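Inactive dihydroorotase-like domain (Chaetomium thermophilum, PDB 5NNL) is an inactive relative of dihydroorotase, folded as a beta/alpha barrel with additional strands, and has no assigned function of its own. Local coordinates at residues Lys163-Gly168 with Val175-Cys180; Ile213-Ile218 with Lys269-Leu274; Ile44-Lys49 with Ser97-Phe102; Gly93-Leu98 with Asp120-His125. All coordinates share one frame; numbering follows the deposited sequence.

Interaction 1 of 4, residues Lys163-Gly168 with Val175-Cys180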
loop_
_atom_site.group_PDB
_atom_site.type_symbol
_atom_site.label_atom_id
_atom_site.label_comp_id
_atom_site.label_asym_id
_atom_site.label_seq_id
_atom_site.Cartn_x
_atom_site.Cartn_y
_atom_site.Cartn_z
ATOM N N LYS A 163 16.163 10.037 -5.598
ATOM C CA LYS A 163 17.599 10.269 -5.501
ATOM C C LYS A 163 18.004 10.719 -4.104
ATOM O O LYS A 163 19.092 10.368 -3.635
ATOM C CB LYS A 163 18.037 11.301 -6.537
ATOM C CG LYS A 163 18.038 10.764 -7.962
ATOM C CD LYS A 163 18.815 11.657 -8.903
ATOM C CE LYS A 163 20.317 11.558 -8.652
ATOM N NZ LYS A 163 21.102 12.215 -9.732
ATOM N N LEU A 164 17.154 11.491 -3.427
ATOM C CA LEU A 164 17.433 11.834 -2.037
ATOM C C LEU A 164 17.393 10.594 -1.155
ATOM O O LEU A 164 18.216 10.441 -0.247
ATOM C CB LEU A 164 16.435 12.883 -1.543
ATOM C CG LEU A 164 16.540 13.278 -0.068
ATOM C CD1 LEU A 164 17.885 13.918 0.240
ATOM C CD2 LEU A 164 15.401 14.209 0.310
ATOM N N ILE A 165 16.446 9.690 -1.414
ATOM C CA ILE A 165 16.382 8.445 -0.656
ATOM C C ILE A 165 17.622 7.602 -0.923
ATOM O O ILE A 165 18.197 7.011 -0.002
ATOM C CB ILE A 165 15.080 7.693 -0.991
ATOM C CG1 ILE A 165 13.881 8.444 -0.404
ATOM C CG2 ILE A 165 15.106 6.262 -0.452
ATOM C CD1 ILE A 165 12.558 8.103 -1.054
ATOM N N THR A 166 18.064 7.546 -2.184
ATOM C CA THR A 166 19.305 6.852 -2.514
ATOM C C THR A 166 20.464 7.386 -1.680
ATOM O O THR A 166 21.252 6.617 -1.119
ATOM C CB THR A 166 19.612 7.008 -4.006
ATOM O OG1 THR A 166 18.539 6.463 -4.783
ATOM C CG2 THR A 166 20.915 6.302 -4.369
ATOM N N LEU A 167 20.584 8.713 -1.596
ATOM C CA LEU A 167 21.675 9.307 -0.831
ATOM C C LEU A 167 21.566 8.953 0.646
ATOM O O LEU A 167 22.566 8.608 1.287
ATOM C CB LEU A 167 21.684 10.824 -1.027
ATOM C CG LEU A 167 22.837 11.591 -0.375
ATOM C CD1 LEU A 167 24.172 11.173 -0.959
ATOM C CD2 LEU A 167 22.631 13.092 -0.531
ATOM N N GLY A 168 20.359 9.032 1.209
ATOM C CA GLY A 168 20.182 8.637 2.595
ATOM C C GLY A 168 20.607 7.203 2.841
ATOM O O GLY A 168 21.270 6.903 3.838
ATOM N N VAL A 175 16.220 4.224 6.099
ATOM C CA VAL A 175 15.068 4.606 5.291
ATOM C C VAL A 175 14.756 3.497 4.297
ATOM O O VAL A 175 15.662 2.884 3.720
ATOM C CB VAL A 175 15.295 5.953 4.567
ATOM C CG1 VAL A 175 16.531 5.910 3.714
ATOM C CG2 VAL A 175 14.076 6.331 3.734
ATOM N N THR A 176 13.464 3.234 4.115
ATOM C CA THR A 176 12.961 2.378 3.052
ATOM C C THR A 176 11.847 3.126 2.334
ATOM O O THR A 176 11.376 4.165 2.802
ATOM C CB THR A 176 12.447 1.033 3.591
ATOM O OG1 THR A 176 11.334 1.253 4.466
ATOM C CG2 THR A 176 13.545 0.301 4.349
ATOM N N CYS A 177 11.422 2.609 1.183
ATOM C CA CYS A 177 10.394 3.307 0.426
ATOM C C CYS A 177 9.626 2.338 -0.457
ATOM O O CYS A 177 10.069 1.220 -0.726
ATOM C CB CYS A 177 10.991 4.418 -0.447
ATOM S SG CYS A 177 12.080 3.816 -1.760
ATOM N N ASP A 178 8.466 2.800 -0.921
ATOM C CA ASP A 178 7.688 2.077 -1.912
ATOM C C ASP A 178 7.238 3.026 -3.012
ATOM O O ASP A 178 7.281 4.250 -2.868
ATOM C CB ASP A 178 6.455 1.384 -1.297
ATOM C CG ASP A 178 5.392 2.362 -0.828
ATOM O OD1 ASP A 178 5.282 2.581 0.397
ATOM O OD2 ASP A 178 4.657 2.908 -1.681
ATOM N N VAL A 179 6.834 2.432 -4.131
ATOM C CA VAL A 179 6.125 3.138 -5.187
ATOM C C VAL A 179 4.824 2.395 -5.435
ATOM O O VAL A 179 4.748 1.170 -5.296
ATOM C CB VAL A 179 6.943 3.250 -6.498
ATOM C CG1 VAL A 179 8.333 3.785 -6.222
ATOM C CG2 VAL A 179 7.023 1.916 -7.209
ATOM N N CYS A 180 3.792 3.145 -5.794
ATOM C CA CYS A 180 2.551 2.530 -6.235
ATOM C C CYS A 180 2.756 1.907 -7.608
ATOM O O CYS A 180 3.421 2.483 -8.473
ATOM C CB CYS A 180 1.428 3.561 -6.293
ATOM S SG CYS A 180 1.197 4.493 -4.771
#

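Interaction 2 of 4, residues Ile213-Ile218 with Lys269-Leu274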
loop_
_atom_site.group_PDB
_atom_site.type_symbol
_atom_site.label_atom_id
_atom_site.label_comp_id
_atom_site.label_asym_id
_atom_site.label_seq_id
_atom_site.Cartn_x
_atom_site.Cartn_y
_atom_site.Cartn_z
ATOM N N ILE A 213 14.132 0.865 -4.432
ATOM C CA ILE A 213 12.736 0.708 -4.045
ATOM C C ILE A 213 12.588 -0.634 -3.341
ATOM O O ILE A 213 12.850 -1.689 -3.928
ATOM C CB ILE A 213 11.815 0.811 -5.269
ATOM C CG1 ILE A 213 12.107 2.108 -6.035
ATOM C CG2 ILE A 213 10.357 0.763 -4.843
ATOM C CD1 ILE A 213 11.417 2.215 -7.373
ATOM N N ASP A 214 12.182 -0.595 -2.075
ATOM C CA ASP A 214 12.087 -1.796 -1.256
ATOM C C ASP A 214 10.757 -2.516 -1.417
ATOM O O ASP A 214 10.713 -3.746 -1.307
ATOM C CB ASP A 214 12.298 -1.433 0.219
ATOM C CG ASP A 214 13.631 -0.751 0.464
ATOM O OD1 ASP A 214 14.680 -1.427 0.380
ATOM O OD2 ASP A 214 13.636 0.474 0.709
ATOM N N VAL A 215 9.678 -1.782 -1.704
ATOM C CA VAL A 215 8.326 -2.319 -1.644
ATOM C C VAL A 215 7.487 -1.768 -2.789
ATOM O O VAL A 215 7.635 -0.614 -3.199
ATOM C CB VAL A 215 7.658 -1.980 -0.290
ATOM C CG1 VAL A 215 6.200 -2.439 -0.258
ATOM C CG2 VAL A 215 8.437 -2.590 0.859
ATOM N N PHE A 216 6.590 -2.609 -3.299
ATOM C CA PHE A 216 5.501 -2.167 -4.157
ATOM C C PHE A 216 4.224 -2.099 -3.333
ATOM O O PHE A 216 3.951 -2.988 -2.522
ATOM C CB PHE A 216 5.286 -3.117 -5.339
ATOM C CG PHE A 216 6.333 -3.020 -6.418
ATOM C CD1 PHE A 216 6.838 -1.796 -6.823
ATOM C CD2 PHE A 216 6.794 -4.165 -7.040
ATOM C CE1 PHE A 216 7.789 -1.723 -7.820
ATOM C CE2 PHE A 216 7.741 -4.095 -8.037
ATOM C CZ PHE A 216 8.239 -2.880 -8.428
ATOM N N SER A 217 3.445 -1.045 -3.543
ATOM C CA SER A 217 2.137 -0.923 -2.922
ATOM C C SER A 217 1.105 -0.650 -4.002
ATOM O O SER A 217 1.435 -0.299 -5.136
ATOM C CB SER A 217 2.098 0.197 -1.870
ATOM O OG SER A 217 2.195 1.470 -2.483
ATOM N N ILE A 218 -0.158 -0.845 -3.646
ATOM C CA ILE A 218 -1.252 -0.419 -4.507
ATOM C C ILE A 218 -1.590 1.044 -4.264
ATOM O O ILE A 218 -1.605 1.852 -5.198
ATOM C CB ILE A 218 -2.468 -1.338 -4.286
ATOM C CG1 ILE A 218 -2.062 -2.776 -4.630
ATOM C CG2 ILE A 218 -3.663 -0.849 -5.106
ATOM C CD1 ILE A 218 -3.199 -3.738 -4.754
ATOM N N LYS A 269 7.316 -7.425 4.715
ATOM C CA LYS A 269 7.146 -8.190 5.942
ATOM C C LYS A 269 8.148 -7.755 7.006
ATOM O O LYS A 269 7.798 -7.636 8.185
ATOM C CB LYS A 269 7.288 -9.673 5.615
ATOM C CG LYS A 269 7.049 -10.627 6.754
ATOM C CD LYS A 269 7.146 -12.056 6.229
ATOM C CE LYS A 269 7.113 -13.092 7.327
ATOM N NZ LYS A 269 7.175 -14.458 6.729
ATOM N N GLU A 270 9.395 -7.500 6.609
ATOM C CA GLU A 270 10.415 -7.120 7.580
ATOM C C GLU A 270 10.269 -5.664 8.004
ATOM O O GLU A 270 10.390 -5.345 9.193
ATOM C CB GLU A 270 11.806 -7.358 6.996
ATOM C CG GLU A 270 12.914 -7.398 8.031
ATOM C CD GLU A 270 14.145 -6.633 7.591
ATOM O OE1 GLU A 270 14.162 -5.393 7.747
ATOM O OE2 GLU A 270 15.088 -7.272 7.075
ATOM N N ILE A 271 10.005 -4.774 7.047
ATOM C CA ILE A 271 9.925 -3.346 7.346
ATOM C C ILE A 271 8.791 -3.067 8.321
ATOM O O ILE A 271 8.922 -2.237 9.230
ATOM C CB ILE A 271 9.764 -2.549 6.037
ATOM C CG1 ILE A 271 11.061 -2.623 5.225
ATOM C CG2 ILE A 271 9.391 -1.100 6.313
ATOM C CD1 ILE A 271 10.907 -2.228 3.774
ATOM N N PHE A 272 7.663 -3.750 8.153
ATOM C CA PHE A 272 6.495 -3.515 8.986
ATOM C C PHE A 272 6.305 -4.587 10.053
ATOM O O PHE A 272 5.254 -4.623 10.701
ATOM C CB PHE A 272 5.251 -3.394 8.106
ATOM C CG PHE A 272 5.185 -2.095 7.352
ATOM C CD1 PHE A 272 5.761 -1.978 6.099
ATOM C CD2 PHE A 272 4.570 -0.984 7.909
ATOM C CE1 PHE A 272 5.714 -0.780 5.406
ATOM C CE2 PHE A 272 4.519 0.217 7.223
ATOM C CZ PHE A 272 5.092 0.319 5.970
ATOM N N GLU A 273 7.305 -5.443 10.263
ATOM C CA GLU A 273 7.297 -6.410 11.358
ATOM C C GLU A 273 6.024 -7.253 11.335
ATOM O O GLU A 273 5.331 -7.411 12.341
ATOM C CB GLU A 273 7.456 -5.697 12.701
ATOM C CG GLU A 273 8.735 -4.877 12.813
ATOM C CD GLU A 273 8.566 -3.635 13.668
ATOM O OE1 GLU A 273 7.637 -3.607 14.506
ATOM O OE2 GLU A 273 9.362 -2.684 13.493
ATOM N N LEU A 274 5.716 -7.797 10.164
ATOM C CA LEU A 274 4.514 -8.593 9.984
ATOM C C LEU A 274 4.803 -10.067 10.249
ATOM O O LEU A 274 5.906 -10.563 10.005
ATOM C CB LEU A 274 3.954 -8.403 8.574
ATOM C CG LEU A 274 3.641 -6.949 8.212
ATOM C CD1 LEU A 274 3.168 -6.836 6.768
ATOM C CD2 LEU A 274 2.606 -6.359 9.163
#

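Interaction 3 of 4, residues Ile44-Lys49 with Ser97-Phe102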
loop_
_atom_site.group_PDB
_atom_site.type_symbol
_atom_site.label_atom_id
_atom_site.label_comp_id
_atom_site.label_asym_id
_atom_site.label_seq_id
_atom_site.Cartn_x
_atom_site.Cartn_y
_atom_site.Cartn_z
ATOM N N ILE A 44 -4.093 -1.216 6.131
ATOM C CA ILE A 44 -5.170 -0.313 5.754
ATOM C C ILE A 44 -4.674 1.120 5.885
ATOM O O ILE A 44 -4.169 1.521 6.941
ATOM C CB ILE A 44 -6.413 -0.553 6.627
ATOM C CG1 ILE A 44 -6.789 -2.043 6.635
ATOM C CG2 ILE A 44 -7.577 0.285 6.134
ATOM C CD1 ILE A 44 -7.051 -2.628 5.263
ATOM N N MET A 45 -4.810 1.888 4.813
ATOM C CA MET A 45 -4.388 3.283 4.824
ATOM C C MET A 45 -5.266 4.067 5.791
ATOM O O MET A 45 -6.491 4.101 5.612
ATOM C CB MET A 45 -4.476 3.877 3.422
ATOM C CG MET A 45 -3.584 3.175 2.402
ATOM S SD MET A 45 -3.691 3.890 0.755
ATOM C CE MET A 45 -2.957 5.499 1.039
ATOM N N PRO A 46 -4.700 4.713 6.814
ATOM C CA PRO A 46 -5.549 5.404 7.802
ATOM C C PRO A 46 -6.333 6.577 7.233
ATOM O O PRO A 46 -7.315 6.997 7.855
ATOM C CB PRO A 46 -4.548 5.863 8.872
ATOM C CG PRO A 46 -3.219 5.914 8.173
ATOM C CD PRO A 46 -3.264 4.857 7.106
ATOM N N VAL A 47 -5.943 7.116 6.082
ATOM C CA VAL A 47 -6.645 8.230 5.454
ATOM C C VAL A 47 -7.587 7.656 4.404
ATOM O O VAL A 47 -7.150 6.977 3.467
ATOM C CB VAL A 47 -5.660 9.237 4.836
ATOM C CG1 VAL A 47 -6.390 10.312 4.036
ATOM C CG2 VAL A 47 -4.800 9.879 5.932
ATOM N N SER A 48 -8.879 7.934 4.552
ATOM C CA SER A 48 -9.900 7.413 3.658
ATOM C C SER A 48 -10.527 8.564 2.858
ATOM O O SER A 48 -9.936 9.647 2.742
ATOM C CB SER A 48 -10.911 6.609 4.485
ATOM O OG SER A 48 -11.406 7.354 5.586
ATOM N N LYS A 49 -11.715 8.326 2.292
ATOM C CA LYS A 49 -12.312 9.279 1.356
ATOM C C LYS A 49 -12.493 10.655 1.993
ATOM O O LYS A 49 -11.877 11.639 1.565
ATOM C CB LYS A 49 -13.647 8.733 0.847
ATOM C CG LYS A 49 -14.502 9.741 0.071
ATOM C CD LYS A 49 -14.991 9.164 -1.245
ATOM C CE LYS A 49 -16.207 9.905 -1.804
ATOM N NZ LYS A 49 -15.841 10.923 -2.836
ATOM N N SER A 97 1.277 0.775 12.673
ATOM C CA SER A 97 2.130 1.790 12.068
ATOM C C SER A 97 1.539 3.172 12.301
ATOM O O SER A 97 0.331 3.328 12.500
ATOM C CB SER A 97 2.289 1.553 10.569
ATOM O OG SER A 97 1.057 1.790 9.914
ATOM N N LEU A 98 2.408 4.178 12.229
ATOM C CA LEU A 98 2.008 5.578 12.288
ATOM C C LEU A 98 2.227 6.227 10.929
ATOM O O LEU A 98 3.331 6.166 10.378
ATOM C CB LEU A 98 2.801 6.333 13.357
ATOM C CG LEU A 98 2.629 7.856 13.374
ATOM C CD1 LEU A 98 1.179 8.214 13.636
ATOM C CD2 LEU A 98 3.537 8.493 14.418
ATOM N N PHE A 99 1.181 6.854 10.402
ATOM C CA PHE A 99 1.251 7.575 9.140
ATOM C C PHE A 99 1.350 9.074 9.407
ATOM O O PHE A 99 0.495 9.643 10.094
ATOM C CB PHE A 99 0.028 7.269 8.275
ATOM C CG PHE A 99 0.032 7.975 6.950
ATOM C CD1 PHE A 99 1.044 7.749 6.030
ATOM C CD2 PHE A 99 -0.980 8.860 6.620
ATOM C CE1 PHE A 99 1.046 8.397 4.808
ATOM C CE2 PHE A 99 -0.981 9.510 5.401
ATOM C CZ PHE A 99 0.032 9.280 4.494
ATOM N N ILE A 100 2.381 9.698 8.861
ATOM C CA ILE A 100 2.628 11.129 9.039
ATOM C C ILE A 100 2.529 11.807 7.685
ATOM O O ILE A 100 3.496 11.842 6.920
ATOM C CB ILE A 100 4.000 11.389 9.685
ATOM C CG1 ILE A 100 4.111 10.648 11.018
ATOM C CG2 ILE A 100 4.192 12.890 9.887
ATOM C CD1 ILE A 100 5.439 10.825 11.722
ATOM N N PRO A 101 1.376 12.379 7.347
ATOM C CA PRO A 101 1.306 13.289 6.207
ATOM C C PRO A 101 1.546 14.722 6.655
ATOM O O PRO A 101 1.239 15.110 7.783
ATOM C CB PRO A 101 -0.131 13.093 5.712
ATOM C CG PRO A 101 -0.911 12.866 7.007
ATOM C CD PRO A 101 0.058 12.220 7.993
ATOM N N PHE A 102 2.111 15.519 5.752
ATOM C CA PHE A 102 2.433 16.899 6.091
ATOM C C PHE A 102 1.309 17.880 5.774
ATOM O O PHE A 102 1.368 19.029 6.227
ATOM C CB PHE A 102 3.711 17.331 5.371
ATOM C CG PHE A 102 4.965 16.998 6.123
ATOM C CD1 PHE A 102 5.683 17.991 6.764
ATOM C CD2 PHE A 102 5.420 15.693 6.200
ATOM C CE1 PHE A 102 6.836 17.695 7.457
ATOM C CE2 PHE A 102 6.573 15.386 6.894
ATOM C CZ PHE A 102 7.284 16.390 7.523
#

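Interaction 4 of 4, residues Gly93-Leu98 with Asp120-His125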
loop_
_atom_site.group_PDB
_atom_site.type_symbol
_atom_site.label_atom_id
_atom_site.label_comp_id
_atom_site.label_asym_id
_atom_site.label_seq_id
_atom_site.Cartn_x
_atom_site.Cartn_y
_atom_site.Cartn_z
ATOM N N GLY A 93 -0.561 0.014 20.547
ATOM C CA GLY A 93 -0.639 -1.435 20.523
ATOM C C GLY A 93 -1.774 -1.982 19.681
ATOM O O GLY A 93 -1.766 -3.172 19.350
ATOM N N GLU A 94 -2.751 -1.147 19.332
ATOM C CA GLU A 94 -3.880 -1.574 18.516
ATOM C C GLU A 94 -3.666 -1.352 17.022
ATOM O O GLU A 94 -4.444 -1.879 16.220
ATOM C CB GLU A 94 -5.145 -0.840 18.964
ATOM C CG GLU A 94 -5.494 -1.069 20.435
ATOM C CD GLU A 94 -6.712 -0.285 20.887
ATOM O OE1 GLU A 94 -7.755 -0.350 20.200
ATOM O OE2 GLU A 94 -6.625 0.404 21.927
ATOM N N VAL A 95 -2.643 -0.592 16.627
ATOM C CA VAL A 95 -2.327 -0.363 15.224
ATOM C C VAL A 95 -0.918 -0.882 14.957
ATOM O O VAL A 95 -0.166 -1.206 15.875
ATOM C CB VAL A 95 -2.455 1.121 14.823
ATOM C CG1 VAL A 95 -3.912 1.565 14.890
ATOM C CG2 VAL A 95 -1.581 1.999 15.709
ATOM N N GLY A 96 -0.572 -0.965 13.676
ATOM C CA GLY A 96 0.707 -1.518 13.278
ATOM C C GLY A 96 1.687 -0.490 12.746
ATOM O O GLY A 96 2.821 -0.840 12.403
ATOM N N SER A 97 1.277 0.775 12.673
ATOM C CA SER A 97 2.130 1.790 12.068
ATOM C C SER A 97 1.539 3.172 12.301
ATOM O O SER A 97 0.331 3.328 12.500
ATOM C CB SER A 97 2.289 1.553 10.569
ATOM O OG SER A 97 1.057 1.790 9.914
ATOM N N LEU A 98 2.408 4.178 12.229
ATOM C CA LEU A 98 2.008 5.578 12.288
ATOM C C LEU A 98 2.227 6.227 10.929
ATOM O O LEU A 98 3.331 6.166 10.378
ATOM C CB LEU A 98 2.801 6.333 13.357
ATOM C CG LEU A 98 2.629 7.856 13.374
ATOM C CD1 LEU A 98 1.179 8.214 13.636
ATOM C CD2 LEU A 98 3.537 8.493 14.418
ATOM N N ASP A 120 8.880 11.667 19.387
ATOM C CA ASP A 120 9.130 11.523 20.819
ATOM C C ASP A 120 8.111 10.618 21.508
ATOM O O ASP A 120 8.456 9.926 22.473
ATOM C CB ASP A 120 9.122 12.897 21.493
ATOM C CG ASP A 120 10.211 13.810 20.971
ATOM O OD1 ASP A 120 11.272 13.298 20.558
ATOM O OD2 ASP A 120 10.008 15.041 20.977
ATOM N N ALA A 121 6.861 10.613 21.041
ATOM C CA ALA A 121 5.775 9.899 21.701
ATOM C C ALA A 121 5.525 8.506 21.134
ATOM O O ALA A 121 4.835 7.706 21.777
ATOM C CB ALA A 121 4.484 10.717 21.601
ATOM N N TRP A 122 6.066 8.191 19.960
ATOM C CA TRP A 122 5.746 6.935 19.290
ATOM C C TRP A 122 6.832 5.894 19.552
ATOM O O TRP A 122 8.019 6.231 19.560
ATOM C CB TRP A 122 5.601 7.168 17.784
ATOM C CG TRP A 122 5.164 5.973 16.988
ATOM C CD1 TRP A 122 5.959 5.155 16.243
ATOM C CD2 TRP A 122 3.826 5.476 16.840
ATOM N NE1 TRP A 122 5.202 4.179 15.641
ATOM C CE2 TRP A 122 3.890 4.352 15.995
ATOM C CE3 TRP A 122 2.584 5.873 17.343
ATOM C CZ2 TRP A 122 2.758 3.616 15.644
ATOM C CZ3 TRP A 122 1.460 5.142 16.992
ATOM C CH2 TRP A 122 1.556 4.027 16.150
ATOM N N PRO A 123 6.480 4.626 19.785
ATOM C CA PRO A 123 7.513 3.622 20.085
ATOM C C PRO A 123 8.560 3.530 18.983
ATOM O O PRO A 123 8.243 3.547 17.792
ATOM C CB PRO A 123 6.714 2.320 20.216
ATOM C CG PRO A 123 5.349 2.756 20.602
ATOM C CD PRO A 123 5.121 4.067 19.910
ATOM N N LYS A 124 9.824 3.406 19.401
ATOM C CA LYS A 124 10.935 3.459 18.454
ATOM C C LYS A 124 10.950 2.261 17.514
ATOM O O LYS A 124 11.440 2.372 16.384
ATOM C CB LYS A 124 12.264 3.545 19.205
ATOM C CG LYS A 124 13.491 3.501 18.297
ATOM C CD LYS A 124 14.734 4.049 18.995
ATOM C CE LYS A 124 15.772 2.969 19.277
ATOM N NZ LYS A 124 16.731 2.807 18.151
ATOM N N HIS A 125 10.433 1.116 17.953
ATOM C CA HIS A 125 10.437 -0.097 17.146
ATOM C C HIS A 125 9.097 -0.362 16.470
ATOM O O HIS A 125 8.880 -1.465 15.962
ATOM C CB HIS A 125 10.842 -1.296 18.006
ATOM C CG HIS A 125 12.303 -1.334 18.334
ATOM N ND1 HIS A 125 13.251 -0.681 17.576
ATOM C CD2 HIS A 125 12.977 -1.944 19.337
ATOM C CE1 HIS A 125 14.447 -0.890 18.096
ATOM N NE2 HIS A 125 14.309 -1.652 19.166
#

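Interaction 1 of 4, residues Lys163-Gly168 with Val175-Cys180
I165 against V175 and C177 is a buried apolar contact between a helix on the outside of the barrel and the strand that follows it in the chain. The axes of the segments 163-168 and 175-180 approach to 8.7 Å and run at 150° to one another, close to antiparallel. One side chain of the helix carries most of the contact, and both of its branches take part. CG2 of I165 turns to the strand and lies 4.3 Å from CG2 of V175. The same methyl, CG2 of I165, comes within 4.1 Å of SG of C177, a sulfur set between its own backbone N and carbonyl carbon (chi1 65°). The other branch runs out extended (chi2 159°), which brings CD1 of I165 alongside the stem of the cysteine, 4.1 Å from CB of C177. At the other end of the interface the backbone comes closest, with the CA atoms of G168 and V175 7.0 Å apart, and CG1 of V175 lies against the backbone of the last helical turn. V175 also reaches L141 of the neighbouring helix 134-146, whereas T176 and D178, on the other face of the strand, bond to H152. Strand 151-153, helix 159-170 and strand 175-180 thus form one beta-alpha-beta crossover, the repeating element of a TIM barrel.

Interaction 2 of 4, residues Ile213-Ile218 with Lys269-Leu274
I271 reaches D214 and V215 from the last turn of helix 257-271, whose C-terminal end lies over the starts of several strands of the beta/alpha barrel. A Schellman motif ends that helix: L274 N bonds to K269 O, E273 N makes a weak bond to E270 O, and E273 takes the positive phi (54°) of the C-prime position. Next to I271 in the chain, the ring of F272 meets the ring of H152 edge-to-face. Followed outward, the isoleucine meets a different partner at almost every atom. CB itself stays back from the segment 213-218. CG2 passes beside OG1 of T176 on the neighbouring strand. CG1 takes the place anti to the carbonyl carbon (chi1 -69°) and carries the chain along CG2 of T176. Beyond it, the terminal methyl alone makes the contact with the segment 213-218. V215 and I271 run past each other in opposite senses and touch through one methyl each, whereas D214 is met at its methylene. The carboxylate of D214 serves elsewhere, in a salt bridge to K169 and a bond to the backbone of C177, and its carbonyl accepts a bond from N267, a second tie to the same helix. At the tip, CD1 of I271 lies 3.8 Å from CG2 of V215 and 3.9 Å from CB of D214.

Interaction 3 of 4, residues Ile44-Lys49 with Ser97-Phe102
The hydroxyl OG of S97, two residues ahead of the F99 that packs on P46 and V47, is held by two polar groups: OG of S77 and the donor NE of R43. S77 lies on the adjacent strand 73-79 and R43 on 39-44 beyond it, so the beginning of the segment 97-102 is tied to both before the apolar contact starts. F99 then extends its CG anti to the backbone N (chi1 -180°), which brings the ring across to the loop after strand 39-44. CG of P46 presses on the base of the side chain, 3.5 Å from CB of F99, and also lies 4.0 Å from CD2 of F99. Further along, CG2 of V47 takes over at the ring's end, 3.9 Å from CE2 of F99. Both side chains cross the phenylalanine at about a right angle and meet its ring obliquely. T79, from the intervening strand, touches P46, V47 and P101 alike. L98 and I100 pack on helix 111-121 outside, whereas F99 turns inward. This is the lining of the barrel interior near the C-terminal ends of its strands, the end where TIM barrels generally carry active sites, although this domain is an inactive member and no site is assigned to these residues.

Interaction 4 of 4, residues Gly93-Leu98 with Asp120-His125
W122 lays one face of its indole on L98 and brings the edge of its six-membered ring to V95. The central contact is a CH-pi interaction: CB of L98 stands 3.5 Å from the centroid of the six-membered ring of W122, only 14° off the ring normal. CD2 of L98 continues over the same face to the atoms nearer the stem, 3.9 Å from CG of W122. The backbone joins in at the far end, where N of L98 comes within 3.5 Å of CZ2 of W122. In the plane of the ring, CG2 of V95 meets CH2 of W122 at 3.8 Å. The opposite face is partly covered from within the tryptophan's own segment, by CD of P123 set 3.4 Å above the W122 plane and toward its rim.

The next shell explains the pose. The indole leaves the backbone just where helix 111-121 ends, its stem extended (chi1 -175°). From the polar side, NE1 bonds to the carbonyl of K126, with a weak second bond to that of P127. L98 is itself fixed by backbone bonds to P127 and I129, so the leucine and the indole NH depend on the same stretch of chain. I78 of strand 73-79 touches V95, L98 and W122 together.

Chemically, the NE1 bond to the K126 carbonyl is consistent with a fixed rotation of the buried indole, while aliphatic CH groups meet its faces and edge and contribute mainly dispersion and hydrophobic burial.

Interactions 3 and 4 share S97 and L98, with centres 13 Å apart. Along the chain these two come first, then interaction 1, then interaction 2. Interactions 1 and 2, also 13 Å apart, sit on the adjacent strands 175-180 and 215-217 and are joined directly, D178 OD2 to S217 OG at 3.0 Å and C177 O to D214 N at 3.1 Å. Interactions 1 and 4 are the farthest apart, 21 Å between centres. F272 of interaction 2 packs on S97, CE2 of F272 lying 4.2 Å from CB of S97. Interactions 1 and 4 thus join strands to the outer helix layer, 3 lines the barrel interior, and 2 sets the end of helix 257-271 against strand starts.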